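Chitin oligosaccharide binding protein NagB2 from Paenibacillus sp. binds N,N'-diacetylchitobiose and the corresponding chitin trisaccharide, probably outside the cell as the solute-binding component of a sugar-uptake system. Local coordinates of one contact, PDB 7EHU (chain A, 1.20 Å), residues 33-38 and 67-72, beside the matching contact of the related chitin oligosaccahride binding protein NagB1 from Paenibacillus sp., PDB 7EHP (chain B, 2.01 Å), residues 4-9 and 38-43. One frame, after least-squares fit of the local backbone (RMSD 0.18 Å); residues are numbered along the deposited sequences.

Structure 1 (7EHU); sequences TLRHIN and KLDGVE. With NAG (2-acetamido-2-deoxy-beta-D-glucopyranose), chain C.
Arg35 and Asp69 stand side by side on adjacent parallel strands and form a salt bridge. Arg35 NE donates to Asp69 OD2 at 2.8 Å, meeting the oxygen's anti side, guanidinium and carboxylate planes 70° apart; NH2 adds a weak bond to the same oxygen. Lys67 NZ pairs with Asp69 OD1 at 3.1 Å. Bends in the arginine bring Arg35 CD within 3.5 Å of Val71 CG2. Thr33 CG2 lies 4.0 Å from Asp69 CB. On the opposite face Gly70 CA packs over the His36 ring, 3.6 Å from its centroid, where any CB would clash; Leu68 CD1 meets Leu34 CB at 4.0 Å. Beyond the strand, Ile37 CG2 rests 3.6 Å from Val71 O. The Asn38 N-H binds His36 ND1 in the ring plane, and its amide OD1 accepts the sugar hydroxyl O6 at 2.8 Å. Further out, Arg35, with several donors, also holds Glu84 and Asn76; Lys80 pairs with Asp69. Helix 44-60 links the strands as a beta-alpha-beta unit of the solute-binding fold, beside the glycan pocket.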
# COMPACT_ATOMS: atom_id res chain seq x y z
N THR A 33 18.06 11.63 -11.90
CA THR A 33 17.16 11.91 -10.80
C THR A 33 16.52 10.61 -10.33
O THR A 33 16.04 9.81 -11.14
CB THR A 33 16.10 12.92 -11.23
OG1 THR A 33 16.77 14.13 -11.61
CG2 THR A 33 15.09 13.19 -10.09
N LEU A 34 16.53 10.42 -9.02
CA LEU A 34 15.95 9.25 -8.37
C LEU A 34 14.81 9.75 -7.49
O LEU A 34 15.04 10.32 -6.42
CB LEU A 34 17.02 8.52 -7.56
CG LEU A 34 16.70 7.09 -7.14
CD1 LEU A 34 17.92 6.45 -6.48
CD2 LEU A 34 15.48 7.00 -6.20
N ARG A 35 13.59 9.58 -7.99
CA ARG A 35 12.37 9.96 -7.29
C ARG A 35 11.98 8.88 -6.30
O ARG A 35 11.74 7.73 -6.69
CB ARG A 35 11.25 10.18 -8.32
CG ARG A 35 9.85 10.37 -7.74
CD ARG A 35 9.63 11.71 -7.04
NE ARG A 35 10.11 12.80 -7.87
CZ ARG A 35 9.57 13.19 -9.02
NH1 ARG A 35 8.48 12.59 -9.48
NH2 ARG A 35 10.14 14.15 -9.74
N HIS A 36 11.87 9.26 -5.02
CA HIS A 36 11.49 8.31 -3.98
C HIS A 36 10.47 8.99 -3.08
O HIS A 36 10.26 10.22 -3.14
CB HIS A 36 12.70 7.86 -3.17
CG HIS A 36 13.28 8.94 -2.34
ND1 HIS A 36 12.87 9.19 -1.05
CD2 HIS A 36 14.24 9.87 -2.62
CE1 HIS A 36 13.54 10.22 -0.57
NE2 HIS A 36 14.39 10.64 -1.49
N ILE A 37 9.82 8.19 -2.24
CA ILE A 37 8.74 8.65 -1.38
C ILE A 37 9.12 8.61 0.10
O ILE A 37 8.26 8.78 0.97
CB ILE A 37 7.44 7.87 -1.65
CG1 ILE A 37 7.63 6.36 -1.43
CG2 ILE A 37 6.93 8.16 -3.06
CD1 ILE A 37 6.31 5.61 -1.41
N ASN A 38 10.40 8.44 0.41
CA ASN A 38 10.84 8.23 1.80
C ASN A 38 11.18 9.53 2.51
O ASN A 38 12.32 9.77 2.91
CB ASN A 38 12.00 7.26 1.81
CG ASN A 38 11.62 5.95 1.22
OD1 ASN A 38 10.62 5.36 1.66
ND2 ASN A 38 12.33 5.52 0.20
N LYS A 67 20.64 12.40 -8.24
CA LYS A 67 20.01 13.50 -7.53
C LYS A 67 18.69 12.94 -6.93
O LYS A 67 17.74 12.64 -7.64
CB LYS A 67 20.04 14.84 -8.28
CG LYS A 67 19.49 15.79 -7.23
CD LYS A 67 18.01 15.80 -7.39
CE LYS A 67 17.28 16.76 -6.55
NZ LYS A 67 15.83 16.93 -6.52
N LEU A 68 18.68 12.72 -5.60
CA LEU A 68 17.51 12.17 -4.94
C LEU A 68 16.44 13.25 -4.82
O LEU A 68 16.73 14.39 -4.45
CB LEU A 68 17.85 11.60 -3.56
CG LEU A 68 18.20 10.10 -3.56
CD1 LEU A 68 19.33 9.79 -4.50
CD2 LEU A 68 18.47 9.59 -2.13
N ASP A 69 15.22 12.92 -5.21
CA ASP A 69 14.09 13.85 -5.15
C ASP A 69 13.01 13.16 -4.33
O ASP A 69 12.25 12.34 -4.86
CB ASP A 69 13.60 14.19 -6.55
CG ASP A 69 12.58 15.29 -6.53
OD1 ASP A 69 12.86 16.31 -5.86
OD2 ASP A 69 11.49 15.12 -7.10
N GLY A 70 12.94 13.48 -3.04
CA GLY A 70 11.96 12.87 -2.16
C GLY A 70 10.67 13.65 -2.20
O GLY A 70 10.66 14.86 -1.97
N VAL A 71 9.58 12.95 -2.46
CA VAL A 71 8.25 13.55 -2.61
C VAL A 71 7.26 12.71 -1.82
O VAL A 71 7.34 11.48 -1.84
CB VAL A 71 7.87 13.60 -4.11
CG1 VAL A 71 6.50 14.19 -4.32
CG2 VAL A 71 8.91 14.40 -4.91
N GLU A 72 6.33 13.37 -1.13
CA GLU A 72 5.29 12.65 -0.39
C GLU A 72 4.54 11.69 -1.29
O GLU A 72 4.27 11.99 -2.45
CB GLU A 72 4.26 13.66 0.15
CG GLU A 72 4.75 14.81 1.02
CD GLU A 72 3.75 15.96 1.00
OE1 GLU A 72 2.62 15.75 1.49
OE2 GLU A 72 4.08 17.06 0.46
C1 NAG C . 8.66 2.83 5.04
C2 NAG C . 7.34 3.60 5.22
C3 NAG C . 6.29 3.11 4.24
C4 NAG C . 6.85 2.92 2.83
C5 NAG C . 8.20 2.22 2.86
C6 NAG C . 8.86 2.14 1.50
C7 NAG C . 6.77 4.38 7.50
C8 NAG C . 6.24 3.95 8.85
N2 NAG C . 6.86 3.41 6.58
O1 NAG C . 9.65 3.37 5.84
O3 NAG C . 5.20 4.03 4.26
O4 NAG C . 6.00 2.01 2.13
O5 NAG C . 9.09 2.92 3.72
O6 NAG C . 8.84 3.39 0.84
O7 NAG C . 7.07 5.55 7.26

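Structure 2 (7EHP); sequences SLRHTQ and ELEGVE.
Side by side on their strands, Arg6 and Glu40 form a salt bridge in which both Arg6 NE and NH2 grip Glu40 OE2, NH2 at 2.7 Å. The oxygen lies in the guanidinium plane but is met from above its own carboxylate plane, the two planes being 63° apart. Glu40 reaches this place with an extended chain, and bends in the arginine bring Arg6 CD within 3.6 Å of Val42 CG2. Ser4 OG is hydrogen-bonded to the backbone N of Lys63. On the opposite face Gly41 CA packs over the His7 ring, 3.5 Å from its centroid, where any CB would clash; Leu39 CD2 meets Leu5 CB at 3.7 Å. Beyond the strand, Thr8 CG2 rests 3.4 Å from Val42 O, while Thr8 OG1 hydrogen-bonds Asp66. The Gln9 N-H binds His7 ND1 in the ring plane, and Gln9 itself touches a bound sugar. Further out, Arg6, with several donors, also holds Glu55 and Asn47.

How the two compare
The sharpest difference lies at the glycan pocket, where Asn38(A) is exchanged for Gln9(B). The CB atoms coincide within the error and chi1 is alike, -60° against -57°. OD1 of Asn38(A) and CD of Gln9(B) are 0.2 Å apart after superposition, so the longer amide begins where the shorter one ends. NE2 of Gln9(B) has no counterpart in Asn38(A); its place is 1.8 Å apart from the sugar O6 that Asn38(A) OD1 binds. That is too close for both to stand there, which may be why the sugar, also bound here in structure 2, does not take the same pose. The backbone bond to His36(A) and His7(B) ND1 is kept.

On the face of the sheet that carries the arginine, Glu40(B) is one carbon longer than Asp69(A): OD2 of Asp69(A) and CD of Glu40(B) are 0.8 Å apart. The arginine keeps its place and the salt bridge is retained, carried in structure 2 by a carboxylate set further along.

Thr33(A) and Ser4(B) share their CB place, but Thr33(A) CG2 touches Asp69(A) CB at 4.0 Å, whereas Ser4(B) CB and Glu40(B) OE2 are 5.9 Å apart at the closest; OG of Ser4(B) has no counterpart in Thr33(A). Where Ile37(A) stands against Thr8(B), CG1 and OG1 are 0.4 Å apart and the touch on the valine carbonyl stays, but CD1 of Ile37(A) has no counterpart. Finally, the models of Leu68(A) and Leu39(B) differ in chi2, 57° against 174°.

Structure 2 (7EHP)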
# COMPACT_ATOMS: atom_id res chain seq x y z
N SER B 4 18.09 11.63 -12.07
CA SER B 4 17.10 11.86 -11.04
C SER B 4 16.56 10.54 -10.49
O SER B 4 16.28 9.60 -11.24
CB SER B 4 15.95 12.70 -11.59
OG SER B 4 15.58 12.26 -12.88
N LEU B 5 16.41 10.49 -9.17
CA LEU B 5 15.92 9.30 -8.47
C LEU B 5 14.77 9.78 -7.59
O LEU B 5 15.01 10.32 -6.51
CB LEU B 5 17.01 8.62 -7.65
CG LEU B 5 16.77 7.14 -7.30
CD1 LEU B 5 18.02 6.47 -6.73
CD2 LEU B 5 15.60 6.93 -6.37
N ARG B 6 13.54 9.55 -8.03
CA ARG B 6 12.35 9.99 -7.30
C ARG B 6 11.93 8.91 -6.30
O ARG B 6 11.71 7.75 -6.68
CB ARG B 6 11.21 10.30 -8.26
CG ARG B 6 9.84 10.40 -7.59
CD ARG B 6 9.63 11.76 -6.95
NE ARG B 6 9.94 12.87 -7.84
CZ ARG B 6 9.21 13.27 -8.88
NH1 ARG B 6 8.07 12.66 -9.20
NH2 ARG B 6 9.62 14.30 -9.60
N HIS B 7 11.82 9.28 -5.03
CA HIS B 7 11.42 8.35 -3.99
C HIS B 7 10.42 9.04 -3.08
O HIS B 7 10.25 10.27 -3.10
CB HIS B 7 12.63 7.90 -3.17
CG HIS B 7 13.23 9.01 -2.37
ND1 HIS B 7 12.78 9.34 -1.11
CD2 HIS B 7 14.18 9.92 -2.68
CE1 HIS B 7 13.45 10.38 -0.66
NE2 HIS B 7 14.31 10.75 -1.59
N THR B 8 9.77 8.25 -2.22
CA THR B 8 8.77 8.80 -1.31
C THR B 8 9.19 8.68 0.15
O THR B 8 8.34 8.82 1.04
CB THR B 8 7.42 8.10 -1.51
OG1 THR B 8 7.56 6.71 -1.21
CG2 THR B 8 6.97 8.24 -2.96
N GLN B 9 10.47 8.43 0.43
CA GLN B 9 10.92 8.19 1.80
C GLN B 9 11.25 9.53 2.46
O GLN B 9 12.40 9.90 2.67
CB GLN B 9 12.11 7.24 1.83
CG GLN B 9 11.88 5.86 1.17
CD GLN B 9 10.53 5.26 1.52
OE1 GLN B 9 10.18 5.12 2.71
NE2 GLN B 9 9.76 4.88 0.50
N GLU B 38 20.78 12.41 -8.07
CA GLU B 38 20.08 13.54 -7.47
C GLU B 38 18.77 12.96 -6.92
O GLU B 38 17.80 12.75 -7.64
CB GLU B 38 19.95 14.64 -8.59
CG GLU B 38 18.98 15.82 -8.54
CD GLU B 38 19.30 16.90 -7.51
OE1 GLU B 38 18.35 17.58 -7.07
OE2 GLU B 38 20.49 17.06 -7.13
N LEU B 39 18.79 12.62 -5.63
CA LEU B 39 17.61 12.11 -4.96
C LEU B 39 16.59 13.23 -4.78
O LEU B 39 16.95 14.35 -4.42
CB LEU B 39 17.98 11.54 -3.59
CG LEU B 39 18.71 10.21 -3.52
CD1 LEU B 39 19.09 9.95 -2.08
CD2 LEU B 39 17.82 9.08 -4.03
N GLU B 40 15.32 12.92 -5.04
CA GLU B 40 14.22 13.86 -4.82
C GLU B 40 13.11 13.10 -4.11
O GLU B 40 12.52 12.18 -4.68
CB GLU B 40 13.72 14.48 -6.13
CG GLU B 40 12.49 15.40 -5.91
CD GLU B 40 11.83 15.88 -7.19
OE1 GLU B 40 11.40 17.05 -7.22
OE2 GLU B 40 11.73 15.09 -8.17
N GLY B 41 12.82 13.49 -2.87
CA GLY B 41 11.75 12.87 -2.11
C GLY B 41 10.46 13.66 -2.24
O GLY B 41 10.44 14.88 -2.04
N VAL B 42 9.39 12.97 -2.59
CA VAL B 42 8.07 13.56 -2.73
C VAL B 42 7.11 12.70 -1.93
O VAL B 42 7.14 11.47 -2.04
CB VAL B 42 7.65 13.67 -4.21
CG1 VAL B 42 6.21 14.17 -4.34
CG2 VAL B 42 8.61 14.57 -4.98
N GLU B 43 6.28 13.33 -1.10
CA GLU B 43 5.32 12.60 -0.29
C GLU B 43 4.53 11.62 -1.15
O GLU B 43 4.10 11.96 -2.25
CB GLU B 43 4.36 13.55 0.43
CG GLU B 43 3.54 12.84 1.49
CD GLU B 43 2.50 13.75 2.13
OE1 GLU B 43 1.89 14.56 1.41
OE2 GLU B 43 2.31 13.67 3.36